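Local coordinates for protein ADP-ribosylation factor guanine nucleotide-exchange factor SEC7 (PDB 4OIY) that activates the small GTPase ARF1 at the trans-Golgi network through its Sec7 domain, the guanine nucleotide-exchange module that makes up this chain, at residues Ile88-Leu96 and Ala133-Ile141; Met156-Asn165 and Arg176-Asn184. All coordinates share one frame; numbering follows the deposited sequence.

Interaction 1: residues Ile88-Leu96 and Ala133-Ile141; sequences IVDALRSFL and AYVLSYSLI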
loop_
_atom_site.group_PDB
_atom_site.type_symbol
_atom_site.label_atom_id
_atom_site.label_comp_id
_atom_site.label_asym_id
_atom_site.label_seq_id
_atom_site.Cartn_x
_atom_site.Cartn_y
_atom_site.Cartn_z
ATOM N N ILE A 88 -12.800 2.418 3.927
ATOM C CA ILE A 88 -11.875 1.873 2.938
ATOM C C ILE A 88 -10.906 2.955 2.443
ATOM O O ILE A 88 -9.740 2.651 2.145
ATOM C CB ILE A 88 -12.595 1.160 1.776
ATOM C CG1 ILE A 88 -11.582 0.416 0.890
ATOM C CG2 ILE A 88 -13.417 2.140 0.950
ATOM C CD1 ILE A 88 -12.216 -0.460 -0.169
ATOM N N VAL A 89 -11.354 4.214 2.400
ATOM C CA VAL A 89 -10.458 5.314 2.015
ATOM C C VAL A 89 -9.354 5.543 3.054
ATOM O O VAL A 89 -8.196 5.719 2.696
ATOM C CB VAL A 89 -11.244 6.613 1.737
ATOM C CG1 VAL A 89 -10.318 7.831 1.653
ATOM C CG2 VAL A 89 -12.048 6.452 0.463
ATOM N N ASP A 90 -9.701 5.541 4.334
ATOM C CA ASP A 90 -8.693 5.737 5.365
ATOM C C ASP A 90 -7.699 4.583 5.395
ATOM O O ASP A 90 -6.498 4.793 5.571
ATOM C CB ASP A 90 -9.349 5.986 6.721
ATOM C CG ASP A 90 -9.816 7.439 6.877
ATOM O OD1 ASP A 90 -9.314 8.322 6.144
ATOM O OD2 ASP A 90 -10.676 7.696 7.725
ATOM N N ALA A 91 -8.193 3.370 5.170
ATOM C CA ALA A 91 -7.318 2.203 5.071
ATOM C C ALA A 91 -6.381 2.308 3.876
ATOM O O ALA A 91 -5.185 2.110 4.013
ATOM C CB ALA A 91 -8.136 0.925 4.995
ATOM N N LEU A 92 -6.933 2.660 2.720
ATOM C CA LEU A 92 -6.128 2.850 1.512
ATOM C C LEU A 92 -5.075 3.954 1.685
ATOM O O LEU A 92 -3.941 3.822 1.207
ATOM C CB LEU A 92 -7.038 3.198 0.338
ATOM C CG LEU A 92 -6.500 3.020 -1.078
ATOM C CD1 LEU A 92 -6.155 1.564 -1.327
ATOM C CD2 LEU A 92 -7.544 3.513 -2.061
ATOM N N ARG A 93 -5.444 5.047 2.356
ATOM C CA ARG A 93 -4.512 6.154 2.569
ATOM C C ARG A 93 -3.339 5.688 3.426
ATOM O O ARG A 93 -2.176 5.935 3.093
ATOM C CB ARG A 93 -5.194 7.378 3.213
ATOM C CG ARG A 93 -4.266 8.595 3.217
ATOM C CD ARG A 93 -4.863 9.919 3.679
ATOM N NE ARG A 93 -6.059 10.368 2.954
ATOM C CZ ARG A 93 -7.310 10.142 3.346
ATOM N NH1 ARG A 93 -7.558 9.439 4.445
ATOM N NH2 ARG A 93 -8.322 10.603 2.628
ATOM N N SER A 94 -3.646 4.998 4.519
ATOM C CA SER A 94 -2.619 4.464 5.403
ATOM C C SER A 94 -1.681 3.523 4.645
ATOM O O SER A 94 -0.462 3.619 4.750
ATOM C CB SER A 94 -3.262 3.727 6.577
ATOM O OG SER A 94 -2.286 3.052 7.352
ATOM N N PHE A 95 -2.271 2.643 3.850
ATOM C CA PHE A 95 -1.520 1.644 3.102
ATOM C C PHE A 95 -0.647 2.267 2.001
ATOM O O PHE A 95 0.564 2.046 1.958
ATOM C CB PHE A 95 -2.511 0.643 2.502
ATOM C CG PHE A 95 -1.866 -0.516 1.796
ATOM C CD1 PHE A 95 -0.961 -1.332 2.452
ATOM C CD2 PHE A 95 -2.207 -0.817 0.484
ATOM C CE1 PHE A 95 -0.373 -2.406 1.797
ATOM C CE2 PHE A 95 -1.635 -1.890 -0.173
ATOM C CZ PHE A 95 -0.716 -2.690 0.486
ATOM N N LEU A 96 -1.257 3.041 1.112
ATOM C CA LEU A 96 -0.538 3.542 -0.066
ATOM C C LEU A 96 0.469 4.640 0.237
ATOM O O LEU A 96 1.337 4.906 -0.584
ATOM C CB LEU A 96 -1.509 4.023 -1.144
ATOM C CG LEU A 96 -2.414 2.955 -1.766
ATOM C CD1 LEU A 96 -3.332 3.596 -2.795
ATOM C CD2 LEU A 96 -1.611 1.827 -2.397
ATOM N N ALA A 133 -14.127 -4.856 -2.446
ATOM C CA ALA A 133 -13.103 -3.955 -1.922
ATOM C C ALA A 133 -11.939 -3.801 -2.908
ATOM O O ALA A 133 -11.389 -2.716 -3.068
ATOM C CB ALA A 133 -12.603 -4.439 -0.568
ATOM N N TYR A 134 -11.586 -4.897 -3.573
ATOM C CA TYR A 134 -10.526 -4.917 -4.574
ATOM C C TYR A 134 -10.819 -3.938 -5.709
ATOM O O TYR A 134 -10.034 -3.043 -5.978
ATOM C CB TYR A 134 -10.362 -6.342 -5.116
ATOM C CG TYR A 134 -9.383 -6.533 -6.265
ATOM C CD1 TYR A 134 -8.010 -6.476 -6.061
ATOM C CD2 TYR A 134 -9.835 -6.853 -7.539
ATOM C CE1 TYR A 134 -7.124 -6.692 -7.101
ATOM C CE2 TYR A 134 -8.953 -7.065 -8.583
ATOM C CZ TYR A 134 -7.599 -6.986 -8.361
ATOM O OH TYR A 134 -6.722 -7.210 -9.408
ATOM N N VAL A 135 -11.969 -4.091 -6.367
ATOM C CA VAL A 135 -12.271 -3.214 -7.499
ATOM C C VAL A 135 -12.512 -1.773 -7.074
ATOM O O VAL A 135 -12.141 -0.835 -7.784
ATOM C CB VAL A 135 -13.440 -3.713 -8.376
ATOM C CG1 VAL A 135 -13.133 -5.092 -8.941
ATOM C CG2 VAL A 135 -14.760 -3.686 -7.622
ATOM N N LEU A 136 -13.127 -1.591 -5.906
ATOM C CA LEU A 136 -13.383 -0.251 -5.400
ATOM C C LEU A 136 -12.075 0.487 -5.151
ATOM O O LEU A 136 -11.989 1.686 -5.386
ATOM C CB LEU A 136 -14.221 -0.316 -4.123
ATOM C CG LEU A 136 -14.605 1.020 -3.477
ATOM C CD1 LEU A 136 -15.295 1.929 -4.482
ATOM C CD2 LEU A 136 -15.501 0.776 -2.276
ATOM N N SER A 137 -11.050 -0.239 -4.701
ATOM C CA SER A 137 -9.753 0.373 -4.429
ATOM C C SER A 137 -9.141 0.997 -5.683
ATOM O O SER A 137 -8.576 2.074 -5.623
ATOM C CB SER A 137 -8.796 -0.641 -3.810
ATOM O OG SER A 137 -9.269 -1.037 -2.541
ATOM N N TYR A 138 -9.264 0.330 -6.832
ATOM C CA TYR A 138 -8.773 0.920 -8.085
ATOM C C TYR A 138 -9.546 2.170 -8.481
ATOM O O TYR A 138 -8.972 3.144 -8.951
ATOM C CB TYR A 138 -8.823 -0.081 -9.245
ATOM C CG TYR A 138 -7.769 -1.139 -9.124
ATOM C CD1 TYR A 138 -6.496 -0.938 -9.647
ATOM C CD2 TYR A 138 -8.029 -2.324 -8.462
ATOM C CE1 TYR A 138 -5.515 -1.903 -9.513
ATOM C CE2 TYR A 138 -7.066 -3.294 -8.337
ATOM C CZ TYR A 138 -5.808 -3.077 -8.864
ATOM O OH TYR A 138 -4.849 -4.045 -8.724
ATOM N N SER A 139 -10.858 2.141 -8.266
ATOM C CA SER A 139 -11.683 3.296 -8.581
ATOM C C SER A 139 -11.310 4.480 -7.692
ATOM O O SER A 139 -11.314 5.625 -8.141
ATOM C CB SER A 139 -13.160 2.945 -8.429
ATOM O OG SER A 139 -13.971 4.039 -8.770
ATOM N N LEU A 140 -10.981 4.195 -6.436
ATOM C CA LEU A 140 -10.582 5.228 -5.494
ATOM C C LEU A 140 -9.219 5.796 -5.850
ATOM O O LEU A 140 -9.011 6.997 -5.733
ATOM C CB LEU A 140 -10.579 4.695 -4.059
ATOM C CG LEU A 140 -11.965 4.393 -3.481
ATOM C CD1 LEU A 140 -11.871 3.566 -2.213
ATOM C CD2 LEU A 140 -12.735 5.684 -3.240
ATOM N N ILE A 141 -8.290 4.946 -6.286
ATOM C CA ILE A 141 -6.976 5.426 -6.726
ATOM C C ILE A 141 -7.127 6.341 -7.941
ATOM O O ILE A 141 -6.496 7.402 -8.021
ATOM C CB ILE A 141 -6.026 4.254 -7.053
ATOM C CG1 ILE A 141 -5.596 3.548 -5.761
ATOM C CG2 ILE A 141 -4.789 4.747 -7.806
ATOM C CD1 ILE A 141 -4.971 2.194 -5.982
#
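Ile88 is the knob of this contact: its side chain drops into a hollow on helix 130-148 walled by Ala133, Leu136, Ser137 and Leu140. Ile88 CG1 stands opposite the backbone N (chi1 -171°) and carries Ile88 CD1 down to the floor, where it meets Ser137 OG at 3.8 Å; the Ile88 CG2 branch lies against Leu140 CD1, also at 3.8 Å, and Leu136 CD2. With an alanine here, the hollow is likely to lose its filling, and Leu140 CD1 and Leu136 CD2 the Ile88 methyl they rest on. Leu140 CD1 reaches both Ile88 CG2 and Val89 CG2, and Leu140 CD2 touches Val89 CG2 alone, while Leu92 CD2 presses on Leu140 CB at 3.8 Å. At the far end Leu96 CD1 meets Ile141 CG1 at 3.7 Å, the two side chains crossing nearly square. The segment axes cross at -71° and come no nearer than 10.8 Å, so branched aliphatic side chains span the gap. In the conformer described, Ser137 OG, a polar group in the hollow, donates to Ala133 O (2.8 Å). That hydroxyl is then spent on its own helix, and apolar packing joins the two helices inside the all-helical Sec7 domain.

Interaction 2: residues Met156-Asn165 and Arg176-Asn184; sequences MSLQEFLENN and RDFLEGLFN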
loop_
_atom_site.group_PDB
_atom_site.type_symbol
_atom_site.label_atom_id
_atom_site.label_comp_id
_atom_site.label_asym_id
_atom_site.label_seq_id
_atom_site.Cartn_x
_atom_site.Cartn_y
_atom_site.Cartn_z
ATOM N N MET A 156 -12.770 14.221 -12.144
ATOM C CA MET A 156 -13.848 13.246 -12.204
ATOM C C MET A 156 -15.017 13.733 -11.354
ATOM O O MET A 156 -14.830 14.118 -10.204
ATOM C CB MET A 156 -13.366 11.893 -11.680
ATOM C CG MET A 156 -14.362 10.766 -11.896
ATOM S SD MET A 156 -13.823 9.200 -11.183
ATOM C CE MET A 156 -12.352 8.870 -12.144
ATOM N N SER A 157 -16.218 13.707 -11.918
ATOM C CA SER A 157 -17.412 14.117 -11.190
ATOM C C SER A 157 -17.883 12.978 -10.311
ATOM O O SER A 157 -17.563 11.814 -10.562
ATOM C CB SER A 157 -18.542 14.512 -12.148
ATOM O OG SER A 157 -18.955 13.406 -12.933
ATOM N N LEU A 158 -18.654 13.314 -9.289
ATOM C CA LEU A 158 -19.292 12.288 -8.474
ATOM C C LEU A 158 -20.132 11.348 -9.338
ATOM O O LEU A 158 -20.069 10.138 -9.163
ATOM C CB LEU A 158 -20.146 12.921 -7.374
ATOM C CG LEU A 158 -21.027 11.970 -6.558
ATOM C CD1 LEU A 158 -20.192 10.959 -5.796
ATOM C CD2 LEU A 158 -21.899 12.754 -5.599
ATOM N N GLN A 159 -20.902 11.888 -10.278
ATOM C CA GLN A 159 -21.697 11.038 -11.161
ATOM C C GLN A 159 -20.839 9.979 -11.856
ATOM O O GLN A 159 -21.205 8.803 -11.896
ATOM C CB GLN A 159 -22.473 11.874 -12.193
ATOM C CG GLN A 159 -23.286 11.031 -13.176
ATOM C CD GLN A 159 -24.333 10.155 -12.508
ATOM O OE1 GLN A 159 -24.822 10.472 -11.432
ATOM N NE2 GLN A 159 -24.678 9.046 -13.150
ATOM N N GLU A 160 -19.690 10.390 -12.387
ATOM C CA GLU A 160 -18.790 9.461 -13.063
ATOM C C GLU A 160 -18.238 8.397 -12.116
ATOM O O GLU A 160 -18.114 7.233 -12.490
ATOM C CB GLU A 160 -17.657 10.218 -13.751
ATOM C CG GLU A 160 -18.118 10.891 -15.033
ATOM C CD GLU A 160 -17.162 11.948 -15.545
ATOM O OE1 GLU A 160 -16.240 12.354 -14.806
ATOM O OE2 GLU A 160 -17.347 12.383 -16.704
ATOM N N PHE A 161 -17.928 8.799 -10.890
ATOM C CA PHE A 161 -17.445 7.867 -9.870
ATOM C C PHE A 161 -18.509 6.803 -9.552
ATOM O O PHE A 161 -18.198 5.616 -9.439
ATOM C CB PHE A 161 -17.021 8.639 -8.627
ATOM C CG PHE A 161 -16.521 7.769 -7.517
ATOM C CD1 PHE A 161 -15.345 7.041 -7.662
ATOM C CD2 PHE A 161 -17.216 7.684 -6.329
ATOM C CE1 PHE A 161 -14.879 6.239 -6.635
ATOM C CE2 PHE A 161 -16.761 6.880 -5.303
ATOM C CZ PHE A 161 -15.596 6.152 -5.458
ATOM N N LEU A 162 -19.765 7.222 -9.427
ATOM C CA LEU A 162 -20.879 6.290 -9.240
ATOM C C LEU A 162 -20.980 5.316 -10.402
ATOM O O LEU A 162 -21.109 4.106 -10.198
ATOM C CB LEU A 162 -22.204 7.041 -9.082
ATOM C CG LEU A 162 -22.290 8.013 -7.910
ATOM C CD1 LEU A 162 -23.617 8.748 -7.974
ATOM C CD2 LEU A 162 -22.112 7.331 -6.561
ATOM N N GLU A 163 -20.894 5.832 -11.628
ATOM C CA GLU A 163 -20.978 4.977 -12.816
ATOM C C GLU A 163 -19.868 3.924 -12.862
ATOM O O GLU A 163 -20.105 2.764 -13.217
ATOM C CB GLU A 163 -20.931 5.822 -14.084
ATOM C CG GLU A 163 -22.172 6.675 -14.296
ATOM C CD GLU A 163 -22.005 7.685 -15.411
ATOM O OE1 GLU A 163 -21.054 7.544 -16.207
ATOM O OE2 GLU A 163 -22.831 8.622 -15.485
ATOM N N ASN A 164 -18.668 4.341 -12.482
ATOM C CA ASN A 164 -17.489 3.480 -12.524
ATOM C C ASN A 164 -17.581 2.285 -11.573
ATOM O O ASN A 164 -16.866 1.294 -11.741
ATOM C CB ASN A 164 -16.227 4.292 -12.233
ATOM C CG ASN A 164 -15.847 5.216 -13.378
ATOM O OD1 ASN A 164 -16.358 5.095 -14.498
ATOM N ND2 ASN A 164 -14.932 6.136 -13.108
ATOM N N ASN A 165 -18.467 2.373 -10.587
ATOM C CA ASN A 165 -18.637 1.307 -9.607
ATOM C C ASN A 165 -19.967 0.572 -9.711
ATOM O O ASN A 165 -20.341 -0.172 -8.804
ATOM C CB ASN A 165 -18.441 1.877 -8.217
ATOM C CG ASN A 165 -17.002 2.272 -7.976
ATOM O OD1 ASN A 165 -16.138 1.407 -7.895
ATOM N ND2 ASN A 165 -16.733 3.569 -7.881
ATOM N N ARG A 176 -25.782 4.844 -3.157
ATOM C CA ARG A 176 -25.262 6.132 -3.601
ATOM C C ARG A 176 -24.645 6.917 -2.451
ATOM O O ARG A 176 -23.578 7.519 -2.610
ATOM C CB ARG A 176 -26.378 6.966 -4.251
ATOM C CG ARG A 176 -25.900 8.248 -4.911
ATOM C CD ARG A 176 -27.071 9.070 -5.443
ATOM N NE ARG A 176 -26.612 10.297 -6.094
ATOM C CZ ARG A 176 -26.162 11.376 -5.456
ATOM N NH1 ARG A 176 -25.758 12.434 -6.157
ATOM N NH2 ARG A 176 -26.108 11.414 -4.124
ATOM N N ASP A 177 -25.313 6.922 -1.301
ATOM C CA ASP A 177 -24.826 7.679 -0.147
ATOM C C ASP A 177 -23.469 7.167 0.340
ATOM O O ASP A 177 -22.626 7.947 0.769
ATOM C CB ASP A 177 -25.833 7.656 1.006
ATOM C CG ASP A 177 -25.505 8.679 2.078
ATOM O OD1 ASP A 177 -25.623 9.891 1.796
ATOM O OD2 ASP A 177 -25.110 8.277 3.194
ATOM N N PHE A 178 -23.268 5.854 0.269
ATOM C CA PHE A 178 -22.008 5.241 0.685
ATOM C C PHE A 178 -20.870 5.695 -0.222
ATOM O O PHE A 178 -19.820 6.108 0.253
ATOM C CB PHE A 178 -22.120 3.717 0.672
ATOM C CG PHE A 178 -20.832 3.013 0.959
ATOM C CD1 PHE A 178 -20.338 2.946 2.249
ATOM C CD2 PHE A 178 -20.111 2.425 -0.065
ATOM C CE1 PHE A 178 -19.149 2.298 2.514
ATOM C CE2 PHE A 178 -18.916 1.777 0.190
ATOM C CZ PHE A 178 -18.432 1.713 1.479
ATOM N N LEU A 179 -21.097 5.622 -1.528
ATOM C CA LEU A 179 -20.085 6.045 -2.493
ATOM C C LEU A 179 -19.831 7.550 -2.427
ATOM O O LEU A 179 -18.687 7.984 -2.535
ATOM C CB LEU A 179 -20.469 5.624 -3.914
ATOM C CG LEU A 179 -20.378 4.120 -4.219
ATOM C CD1 LEU A 179 -20.852 3.826 -5.635
ATOM C CD2 LEU A 179 -18.955 3.600 -4.025
ATOM N N GLU A 180 -20.885 8.345 -2.239
ATOM C CA GLU A 180 -20.708 9.797 -2.113
ATOM C C GLU A 180 -19.805 10.129 -0.921
ATOM O O GLU A 180 -18.961 11.013 -1.008
ATOM C CB GLU A 180 -22.048 10.510 -1.966
ATOM C CG GLU A 180 -21.915 12.027 -1.927
ATOM C CD GLU A 180 -23.242 12.753 -2.047
ATOM O OE1 GLU A 180 -23.248 13.985 -1.845
ATOM O OE2 GLU A 180 -24.268 12.109 -2.359
ATOM N N GLY A 181 -19.982 9.410 0.187
ATOM C CA GLY A 181 -19.133 9.568 1.354
ATOM C C GLY A 181 -17.668 9.343 1.032
ATOM O O GLY A 181 -16.822 10.145 1.376
ATOM N N LEU A 182 -17.377 8.249 0.340
ATOM C CA LEU A 182 -15.994 7.952 -0.025
ATOM C C LEU A 182 -15.427 8.997 -0.987
ATOM O O LEU A 182 -14.273 9.405 -0.845
ATOM C CB LEU A 182 -15.877 6.557 -0.642
ATOM C CG LEU A 182 -16.320 5.369 0.219
ATOM C CD1 LEU A 182 -16.087 4.068 -0.533
ATOM C CD2 LEU A 182 -15.598 5.370 1.551
ATOM N N PHE A 183 -16.232 9.409 -1.962
ATOM C CA PHE A 183 -15.847 10.467 -2.888
ATOM C C PHE A 183 -15.382 11.709 -2.129
ATOM O O PHE A 183 -14.305 12.256 -2.394
ATOM C CB PHE A 183 -17.026 10.818 -3.795
ATOM C CG PHE A 183 -16.732 11.913 -4.777
ATOM C CD1 PHE A 183 -16.860 13.240 -4.409
ATOM C CD2 PHE A 183 -16.362 11.610 -6.077
ATOM C CE1 PHE A 183 -16.590 14.252 -5.317
ATOM C CE2 PHE A 183 -16.112 12.618 -6.994
ATOM C CZ PHE A 183 -16.219 13.939 -6.608
ATOM N N ASN A 184 -16.183 12.136 -1.161
ATOM C CA ASN A 184 -15.846 13.327 -0.382
ATOM C C ASN A 184 -14.599 13.147 0.481
ATOM O O ASN A 184 -13.807 14.079 0.629
ATOM C CB ASN A 184 -17.046 13.771 0.463
ATOM C CG ASN A 184 -18.177 14.323 -0.381
ATOM O OD1 ASN A 184 -17.968 14.760 -1.511
ATOM N ND2 ASN A 184 -19.385 14.310 0.167
#
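Leu158 and Phe183 make the main aromatic contact. Leu158 CB sits over the centre of the Phe183 ring, 4.0 Å from its centroid and 9° off the normal, a CH-pi contact, while Leu158 CD1 reaches back to Phe183 CG at the ring's root (3.7 Å). Met156 O lies at the edge of the same ring, in its plane. Phe161 runs past Phe183 in the opposite direction, its CB near Phe183 CD2, and its own ring edge points Phe161 CE2 at Leu179 O, 3.5 Å away.

Aliphatic packing continues toward the start of helix 176-188. Leu162 CD2 lies 3.6 Å from Leu179 CB, and Leu179 CD1 touches Asn165 CB. Leu162 CD1 touches the stem of Arg176, whose chain is extended from CG to NE.

The hydrogen bonds here stay within each segment or reach helix 130-148, as at Asn165. Arg176 NH2 forms a salt bridge with Glu180 OE2 (2.6 Å), although the hydrogen bond within it is weak, bent to 120°; Leu158 CD2 packs against both partners, meeting Glu180 CG at 3.7 Å. Ser157 and Glu160 form a capping box that closes the start of helix 158-164. Asn165 ND2 donates to Phe161 O, 3.0 Å away, and also bonds Ser139 of helix 130-148.

Thus two consecutive helices, their segment axes crossing at 121°, close on each other through hydrocarbon and ring surfaces. The Arg176-Glu180 pair sits beside Leu158 and Leu162, its charges matched within their own helix, so the last two helices of the Sec7 domain join mainly by apolar packing.

Overall arrangement
Interaction 1 is the deeper contact, its centre about 9 Å from the centre of the chain and mostly buried; interaction 2, centred about 22 Å out, is only partly buried. The first is built from aliphatic methyls, whereas the second adds phenylalanine rings and a salt bridge toward the surface. They share no segment but abut: Ile88 CG2 packs on Leu182 CD1 at 3.6 Å, and Ser139 OG probably hydrogen-bonds Asn165 ND2 at 2.9 Å. Helix 130-148 packs on helix 88-96 in interaction 1 and also touches Phe161 and Phe183 of interaction 2, so the two contacts meet through it as well as through Ile88 against Leu182.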